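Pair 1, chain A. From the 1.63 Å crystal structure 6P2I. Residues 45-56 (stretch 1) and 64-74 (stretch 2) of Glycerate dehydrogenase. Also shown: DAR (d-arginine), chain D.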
# COMPACT_ATOMS: atom_id res chain seq x y z
N THR A 45 -20.96 35.60 16.15
CA THR A 45 -19.63 35.71 15.59
C THR A 45 -19.71 36.36 14.21
O THR A 45 -20.77 36.38 13.57
CB THR A 45 -18.96 34.32 15.54
OG1 THR A 45 -17.55 34.47 15.36
CG2 THR A 45 -19.53 33.46 14.40
N ASP A 46 -18.58 36.89 13.77
CA ASP A 46 -18.50 37.46 12.43
C ASP A 46 -17.92 36.47 11.43
O ASP A 46 -18.43 36.36 10.30
CB ASP A 46 -17.66 38.73 12.46
CG ASP A 46 -18.17 39.72 13.48
OD1 ASP A 46 -19.30 40.23 13.30
OD2 ASP A 46 -17.46 39.95 14.48
N ILE A 47 -16.89 35.73 11.83
CA ILE A 47 -16.35 34.60 11.07
C ILE A 47 -16.59 33.35 11.90
O ILE A 47 -16.37 33.35 13.12
CB ILE A 47 -14.85 34.77 10.77
CG1 ILE A 47 -14.61 36.06 9.98
CG2 ILE A 47 -14.30 33.54 10.06
CD1 ILE A 47 -13.12 36.37 9.79
N ALA A 48 -17.06 32.28 11.25
CA ALA A 48 -17.23 31.00 11.91
C ALA A 48 -16.38 29.95 11.20
O ALA A 48 -16.19 30.03 9.98
CB ALA A 48 -18.69 30.54 11.92
N ILE A 49 -15.90 28.98 11.97
CA ILE A 49 -15.17 27.82 11.46
C ILE A 49 -15.92 26.58 11.92
O ILE A 49 -16.32 26.49 13.08
CB ILE A 49 -13.72 27.78 11.97
CG1 ILE A 49 -13.00 29.10 11.69
CG2 ILE A 49 -12.97 26.58 11.32
CD1 ILE A 49 -11.84 29.37 12.62
N VAL A 50 -16.11 25.62 11.02
CA VAL A 50 -16.92 24.45 11.34
C VAL A 50 -16.20 23.19 10.86
O VAL A 50 -15.54 23.20 9.81
CB VAL A 50 -18.33 24.57 10.72
CG1 VAL A 50 -18.26 24.63 9.19
CG2 VAL A 50 -19.22 23.43 11.19
N GLU A 51 -16.31 22.12 11.64
CA GLU A 51 -15.71 20.83 11.29
C GLU A 51 -16.71 19.69 11.20
O GLU A 51 -16.56 18.80 10.35
CB GLU A 51 -14.61 20.45 12.29
CG GLU A 51 -14.00 19.08 11.99
CD GLU A 51 -12.70 18.79 12.71
OE1 GLU A 51 -12.23 17.63 12.63
OE2 GLU A 51 -12.13 19.71 13.34
N TRP A 52 -17.74 19.70 12.05
CA TRP A 52 -18.62 18.54 12.22
C TRP A 52 -20.09 18.84 12.03
O TRP A 52 -20.86 17.91 11.77
CB TRP A 52 -18.47 17.95 13.63
CG TRP A 52 -17.07 17.59 14.01
CD1 TRP A 52 -16.19 18.35 14.73
CD2 TRP A 52 -16.40 16.37 13.70
NE1 TRP A 52 -15.00 17.66 14.89
CE2 TRP A 52 -15.11 16.44 14.26
CE3 TRP A 52 -16.77 15.21 12.99
CZ2 TRP A 52 -14.18 15.41 14.13
CZ3 TRP A 52 -15.85 14.18 12.87
CH2 TRP A 52 -14.57 14.28 13.44
N THR A 53 -20.51 20.09 12.19
CA THR A 53 -21.91 20.38 12.43
C THR A 53 -22.63 20.69 11.13
O THR A 53 -22.22 21.57 10.38
CB THR A 53 -22.03 21.55 13.41
OG1 THR A 53 -21.37 21.19 14.62
CG2 THR A 53 -23.49 21.89 13.69
N SER A 54 -23.73 19.97 10.89
CA SER A 54 -24.59 20.29 9.77
C SER A 54 -25.20 21.67 9.94
O SER A 54 -25.67 22.02 11.03
CB SER A 54 -25.69 19.24 9.64
OG SER A 54 -25.15 18.03 9.15
N ILE A 55 -25.19 22.46 8.88
CA ILE A 55 -25.78 23.79 8.89
C ILE A 55 -26.83 23.80 7.78
O ILE A 55 -26.50 23.87 6.59
CB ILE A 55 -24.74 24.90 8.72
CG1 ILE A 55 -23.77 24.86 9.89
CG2 ILE A 55 -25.43 26.25 8.62
CD1 ILE A 55 -22.61 25.85 9.82
N THR A 56 -28.09 23.73 8.17
CA THR A 56 -29.21 23.58 7.25
C THR A 56 -29.85 24.92 6.94
O THR A 56 -29.65 25.92 7.64
CB THR A 56 -30.26 22.64 7.84
OG1 THR A 56 -30.84 23.26 9.00
CG2 THR A 56 -29.62 21.32 8.25
N SER A 64 -28.09 35.39 12.50
CA SER A 64 -27.81 36.79 12.27
C SER A 64 -26.31 37.03 12.47
O SER A 64 -25.58 36.14 12.90
CB SER A 64 -28.64 37.70 13.20
OG SER A 64 -28.30 37.47 14.55
N ARG A 65 -25.88 38.24 12.11
CA ARG A 65 -24.52 38.75 12.29
C ARG A 65 -23.48 38.07 11.41
O ARG A 65 -22.68 38.75 10.76
CB ARG A 65 -24.10 38.65 13.76
CG ARG A 65 -22.68 39.12 14.00
CD ARG A 65 -22.33 39.15 15.47
NE ARG A 65 -20.93 39.48 15.70
CZ ARG A 65 -20.37 39.59 16.90
NH1 ARG A 65 -21.11 39.39 17.99
NH2 ARG A 65 -19.09 39.91 17.02
N LEU A 66 -23.49 36.73 11.38
CA LEU A 66 -22.47 35.96 10.66
C LEU A 66 -22.28 36.45 9.23
O LEU A 66 -23.25 36.63 8.49
CB LEU A 66 -22.87 34.48 10.65
CG LEU A 66 -21.91 33.53 9.94
CD1 LEU A 66 -20.58 33.49 10.68
CD2 LEU A 66 -22.53 32.14 9.84
N LYS A 67 -21.02 36.64 8.82
CA LYS A 67 -20.73 37.06 7.46
C LYS A 67 -19.87 36.08 6.68
O LYS A 67 -19.91 36.11 5.45
CB LYS A 67 -20.02 38.43 7.45
CG LYS A 67 -20.91 39.60 7.87
CD LYS A 67 -22.19 39.64 7.04
CE LYS A 67 -21.88 39.98 5.58
NZ LYS A 67 -23.07 39.84 4.70
N TYR A 68 -19.12 35.20 7.35
CA TYR A 68 -18.13 34.36 6.68
C TYR A 68 -18.01 33.04 7.43
O TYR A 68 -17.77 33.03 8.64
CB TYR A 68 -16.78 35.07 6.62
CG TYR A 68 -15.69 34.36 5.83
CD1 TYR A 68 -15.98 33.64 4.67
CD2 TYR A 68 -14.37 34.43 6.23
CE1 TYR A 68 -14.95 32.99 3.94
CE2 TYR A 68 -13.36 33.82 5.53
CZ TYR A 68 -13.65 33.11 4.39
OH TYR A 68 -12.59 32.51 3.73
N LEU A 69 -18.20 31.94 6.70
CA LEU A 69 -18.10 30.59 7.24
C LEU A 69 -16.97 29.87 6.53
O LEU A 69 -16.91 29.87 5.29
CB LEU A 69 -19.40 29.82 7.05
CG LEU A 69 -19.41 28.37 7.51
CD1 LEU A 69 -19.24 28.28 9.01
CD2 LEU A 69 -20.70 27.68 7.09
N ILE A 70 -16.08 29.26 7.31
CA ILE A 70 -14.98 28.45 6.80
C ILE A 70 -15.21 27.02 7.25
O ILE A 70 -15.34 26.76 8.45
CB ILE A 70 -13.62 28.96 7.31
CG1 ILE A 70 -13.39 30.41 6.89
CG2 ILE A 70 -12.48 28.01 6.87
CD1 ILE A 70 -12.30 31.10 7.69
N THR A 71 -15.25 26.08 6.29
CA THR A 71 -15.17 24.68 6.66
C THR A 71 -13.71 24.32 6.81
O THR A 71 -12.89 24.70 5.96
CB THR A 71 -15.84 23.77 5.62
OG1 THR A 71 -15.16 23.84 4.36
CG2 THR A 71 -17.32 24.14 5.45
N ILE A 72 -13.36 23.66 7.92
CA ILE A 72 -12.00 23.18 8.09
C ILE A 72 -11.74 22.04 7.12
O ILE A 72 -10.58 21.73 6.84
CB ILE A 72 -11.74 22.73 9.54
CG1 ILE A 72 -10.24 22.75 9.86
CG2 ILE A 72 -12.31 21.34 9.79
CD1 ILE A 72 -9.64 24.15 9.84
N THR A 73 -12.80 21.46 6.57
CA THR A 73 -12.74 20.33 5.65
C THR A 73 -12.65 20.81 4.21
O THR A 73 -12.98 21.95 3.88
CB THR A 73 -13.98 19.47 5.82
OG1 THR A 73 -15.15 20.30 5.65
CG2 THR A 73 -14.01 18.86 7.21
N THR A 74 -12.20 19.90 3.33
CA THR A 74 -12.38 20.14 1.90
C THR A 74 -13.83 19.94 1.49
O THR A 74 -14.37 20.67 0.65
CB THR A 74 -11.46 19.22 1.10
OG1 THR A 74 -10.12 19.51 1.47
CG2 THR A 74 -11.66 19.42 -0.42
N DAR D . -14.10 14.79 4.93
CA DAR D . -12.70 15.11 4.64
CB DAR D . -11.81 14.92 5.88
CG DAR D . -12.18 15.83 7.05
CD DAR D . -11.05 15.92 8.07
NE DAR D . -11.25 16.86 9.17
CZ DAR D . -10.41 17.88 9.36
NH1 DAR D . -9.66 18.34 8.35
NH2 DAR D . -10.30 18.46 10.56
C DAR D . -12.59 16.51 4.05
O DAR D . -11.58 17.23 4.22
OXT DAR D . -13.53 16.92 3.38
O HOH W 1 -20.56 40.40 11.09

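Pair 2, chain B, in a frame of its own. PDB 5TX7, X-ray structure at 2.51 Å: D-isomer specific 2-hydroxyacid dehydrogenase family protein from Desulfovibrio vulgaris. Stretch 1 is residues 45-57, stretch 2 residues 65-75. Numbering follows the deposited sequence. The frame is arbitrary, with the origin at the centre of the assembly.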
# COMPACT_ATOMS: atom_id res chain seq x y z
N GLY B 45 -44.20 3.81 11.16
CA GLY B 45 -44.21 3.04 12.41
C GLY B 45 -42.91 2.98 13.19
O GLY B 45 -42.93 2.51 14.34
N ALA B 46 -41.81 3.47 12.62
CA ALA B 46 -40.49 3.37 13.24
C ALA B 46 -40.25 4.45 14.29
O ALA B 46 -40.46 5.62 14.02
CB ALA B 46 -39.41 3.45 12.17
N HIS B 47 -39.78 4.04 15.47
CA HIS B 47 -39.30 4.95 16.50
C HIS B 47 -37.95 5.55 16.08
O HIS B 47 -37.68 6.73 16.34
CB HIS B 47 -39.05 4.22 17.82
CG HIS B 47 -40.26 3.66 18.49
ND1 HIS B 47 -41.05 2.66 17.94
CD2 HIS B 47 -40.76 3.90 19.72
CE1 HIS B 47 -42.01 2.35 18.80
NE2 HIS B 47 -41.85 3.09 19.89
N VAL B 48 -37.09 4.70 15.49
CA VAL B 48 -35.73 5.05 15.11
C VAL B 48 -35.48 4.72 13.65
O VAL B 48 -35.74 3.58 13.22
CB VAL B 48 -34.68 4.24 15.93
CG1 VAL B 48 -33.26 4.67 15.56
CG2 VAL B 48 -34.90 4.42 17.41
N VAL B 49 -34.97 5.68 12.89
CA VAL B 49 -34.59 5.48 11.50
C VAL B 49 -33.06 5.59 11.38
O VAL B 49 -32.44 6.52 11.91
CB VAL B 49 -35.30 6.49 10.58
CG1 VAL B 49 -34.63 6.58 9.20
CG2 VAL B 49 -36.76 6.12 10.43
N LEU B 50 -32.46 4.63 10.67
CA LEU B 50 -31.03 4.67 10.33
C LEU B 50 -30.89 4.95 8.83
O LEU B 50 -31.54 4.27 8.01
CB LEU B 50 -30.36 3.35 10.67
CG LEU B 50 -30.60 2.83 12.09
CD1 LEU B 50 -29.99 1.43 12.23
CD2 LEU B 50 -30.04 3.81 13.13
N THR B 51 -30.11 5.97 8.49
CA THR B 51 -29.86 6.33 7.11
C THR B 51 -28.37 6.59 6.93
O THR B 51 -27.72 7.17 7.79
CB THR B 51 -30.67 7.58 6.68
OG1 THR B 51 -30.33 7.93 5.33
CG2 THR B 51 -30.40 8.80 7.58
N ASN B 52 -27.82 6.11 5.82
CA ASN B 52 -26.48 6.48 5.40
C ASN B 52 -26.64 7.65 4.42
O ASN B 52 -26.28 8.77 4.74
CB ASN B 52 -25.76 5.27 4.78
CG ASN B 52 -24.27 5.49 4.62
OD1 ASN B 52 -23.79 6.62 4.52
ND2 ASN B 52 -23.51 4.39 4.62
N LYS B 53 -27.20 7.38 3.25
CA LYS B 53 -27.37 8.40 2.21
C LYS B 53 -28.82 8.57 1.76
O LYS B 53 -29.07 9.29 0.80
CB LYS B 53 -26.49 8.07 0.99
CG LYS B 53 -25.00 8.04 1.26
CD LYS B 53 -24.44 9.39 1.68
CE LYS B 53 -22.93 9.33 1.93
NZ LYS B 53 -22.60 8.87 3.31
N VAL B 54 -29.78 7.93 2.43
CA VAL B 54 -31.19 8.13 2.10
C VAL B 54 -31.60 9.51 2.63
O VAL B 54 -31.39 9.80 3.80
CB VAL B 54 -32.09 7.04 2.67
CG1 VAL B 54 -33.56 7.36 2.42
CG2 VAL B 54 -31.73 5.70 2.03
N PRO B 55 -32.15 10.36 1.75
CA PRO B 55 -32.45 11.73 2.17
C PRO B 55 -33.70 11.84 3.05
O PRO B 55 -34.64 11.09 2.82
CB PRO B 55 -32.64 12.48 0.84
CG PRO B 55 -33.00 11.43 -0.13
CD PRO B 55 -32.34 10.17 0.31
N LEU B 56 -33.67 12.73 4.04
CA LEU B 56 -34.84 13.02 4.88
C LEU B 56 -35.02 14.53 4.99
O LEU B 56 -34.24 15.22 5.63
CB LEU B 56 -34.65 12.43 6.26
CG LEU B 56 -34.52 10.91 6.33
CD1 LEU B 56 -34.05 10.50 7.72
CD2 LEU B 56 -35.85 10.24 5.96
N ASP B 57 -36.07 15.02 4.34
CA ASP B 57 -36.43 16.45 4.34
C ASP B 57 -37.58 16.72 5.31
O ASP B 57 -38.02 15.82 6.01
CB ASP B 57 -36.78 16.89 2.90
CG ASP B 57 -38.03 16.21 2.34
OD1 ASP B 57 -38.55 15.24 2.93
OD2 ASP B 57 -38.51 16.64 1.28
N PRO B 65 -44.93 10.82 12.06
CA PRO B 65 -45.13 11.37 13.40
C PRO B 65 -44.65 10.44 14.53
O PRO B 65 -44.37 10.91 15.63
CB PRO B 65 -46.66 11.56 13.49
CG PRO B 65 -47.18 11.32 12.12
CD PRO B 65 -46.21 10.42 11.45
N GLY B 66 -44.55 9.14 14.25
CA GLY B 66 -43.95 8.20 15.18
C GLY B 66 -42.46 8.34 15.36
O GLY B 66 -41.93 7.83 16.34
N LEU B 67 -41.78 9.00 14.44
CA LEU B 67 -40.31 9.04 14.42
C LEU B 67 -39.78 9.84 15.59
O LEU B 67 -40.09 11.02 15.73
CB LEU B 67 -39.81 9.62 13.10
CG LEU B 67 -38.29 9.69 12.86
CD1 LEU B 67 -37.66 8.33 13.06
CD2 LEU B 67 -38.02 10.23 11.47
N ARG B 68 -38.98 9.20 16.44
CA ARG B 68 -38.41 9.84 17.62
C ARG B 68 -36.90 10.06 17.56
O ARG B 68 -36.41 10.91 18.28
CB ARG B 68 -38.78 9.05 18.88
CG ARG B 68 -40.28 8.80 19.06
CD ARG B 68 -41.18 10.01 18.76
NE ARG B 68 -42.58 9.73 19.05
CZ ARG B 68 -43.58 10.62 19.02
NH1 ARG B 68 -43.35 11.90 18.70
NH2 ARG B 68 -44.82 10.22 19.33
N PHE B 69 -36.17 9.35 16.69
CA PHE B 69 -34.70 9.46 16.65
C PHE B 69 -34.11 9.02 15.32
O PHE B 69 -34.45 7.96 14.79
CB PHE B 69 -34.08 8.63 17.78
CG PHE B 69 -32.58 8.71 17.85
CD1 PHE B 69 -31.94 9.94 17.98
CD2 PHE B 69 -31.80 7.56 17.82
CE1 PHE B 69 -30.55 10.01 18.06
CE2 PHE B 69 -30.42 7.65 17.89
CZ PHE B 69 -29.80 8.87 18.01
N VAL B 70 -33.20 9.84 14.78
CA VAL B 70 -32.47 9.48 13.57
C VAL B 70 -30.98 9.33 13.87
O VAL B 70 -30.37 10.23 14.47
CB VAL B 70 -32.68 10.51 12.46
CG1 VAL B 70 -31.87 10.14 11.22
CG2 VAL B 70 -34.17 10.62 12.14
N SER B 71 -30.41 8.19 13.50
CA SER B 71 -28.96 8.05 13.55
C SER B 71 -28.42 7.89 12.13
O SER B 71 -28.92 7.06 11.36
CB SER B 71 -28.53 6.88 14.44
OG SER B 71 -27.18 7.05 14.86
N VAL B 72 -27.42 8.70 11.79
CA VAL B 72 -26.83 8.69 10.47
C VAL B 72 -25.58 7.83 10.48
O VAL B 72 -24.70 8.01 11.33
CB VAL B 72 -26.47 10.12 10.02
CG1 VAL B 72 -25.85 10.11 8.63
CG2 VAL B 72 -27.71 10.99 10.05
N LEU B 73 -25.50 6.93 9.49
CA LEU B 73 -24.46 5.91 9.40
C LEU B 73 -23.26 6.45 8.62
O LEU B 73 -22.84 5.89 7.60
CB LEU B 73 -25.02 4.64 8.73
CG LEU B 73 -26.27 4.01 9.33
CD1 LEU B 73 -26.86 2.96 8.39
CD2 LEU B 73 -25.97 3.41 10.69
N ALA B 74 -22.72 7.54 9.14
CA ALA B 74 -21.70 8.33 8.48
C ALA B 74 -21.31 9.47 9.42
O ALA B 74 -21.96 9.70 10.42
CB ALA B 74 -22.23 8.90 7.16
N THR B 75 -20.25 10.17 9.06
CA THR B 75 -19.88 11.41 9.73
C THR B 75 -20.67 12.56 9.11
O THR B 75 -21.11 13.48 9.81
CB THR B 75 -18.37 11.67 9.58
OG1 THR B 75 -17.64 10.50 9.98
CG2 THR B 75 -17.96 12.85 10.45
O HOH W 2 -20.67 5.50 5.85

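Both pairs are built on the same unit, two neighbouring parallel strands whose axes approach to 4.7 Å in pair 1 and 4.8 Å in pair 2 and cross at -21° and -19°. Fourteen central residues superpose with an RMSD of 0.4 Å, and the backbone ladder repeats rung for rung. In pair 1, Ala A48 N donates to Tyr A68 O (2.8 Å), Ile A70 N to Ala A48 O (2.8 Å), Val A50 N to Ile A70 O (2.9 Å) and Ile A72 N to Val A50 O (2.9 Å). Pair 2 answers with Val B49 N to Phe B69 O (3.0 Å), Ser B71 N to Val B49 O (3.1 Å), Thr B51 N to Ser B71 O (3.3 Å) and Leu B73 N to Thr B51 O (2.8 Å). The first rule is that the main chain sets the register, leaving the side chains to fill each face.

On the face of Ile A47, Ile A49, Tyr A68 and Ile A70, Ile A47 CG2 touches both Tyr A68 CD2 and Ile A70 CD1 at 3.9 Å. The matched Val B48 reaches the Phe B69 ring, CG1 to CD2, at the same 3.9 Å. Where pair 1 has Ile A70 beside Ile A49, pair 2 has the small Ser B71 beside Leu B50, whose CD2 comes to 3.7 Å from Ser B71 CB.

The other face trades bulk across the strands. Ala A48 is small, and two leucines close on its CB: Leu A66 CD1 and Leu A69 CD1, each at 3.7 Å. In pair 2 the matched residues are Val B49, Leu B67 and Val B70; the strand-1 residue is larger and the strand-2 partner smaller. Val B49 CG2 meets Leu B67 CD1 at 3.6 Å. Further along, Val A50 CG1 packs on Leu A69 CD1 at 3.8 Å, while Thr B51 CG2 lies 4.1 Å from Val B70 CG1. Ile A55 and Leu B56 both point toward strand 2: Ile A55 CD1 is 3.8 Å from Leu A69 CD2, and Leu B56 CD1 is 4.1 Å from Val B70 CG1.

The ends are more individual. Asp A46 and Arg A65 form a two-pronged salt bridge, with Arg A65 NE to Asp A46 OD1 and Arg A65 NH2 to Asp A46 OD2 both 3.0 Å; His B47 and Gly B66 occupy these positions without one. At the other end, Glu A51 CB packs on Ile A72 CG2 at 3.5 Å and Glu A51 OE1 accepts from d-arginine NH2 at 2.9 Å, whereas Asn B52 OD1 accepts from Lys B53 NZ at 2.8 Å.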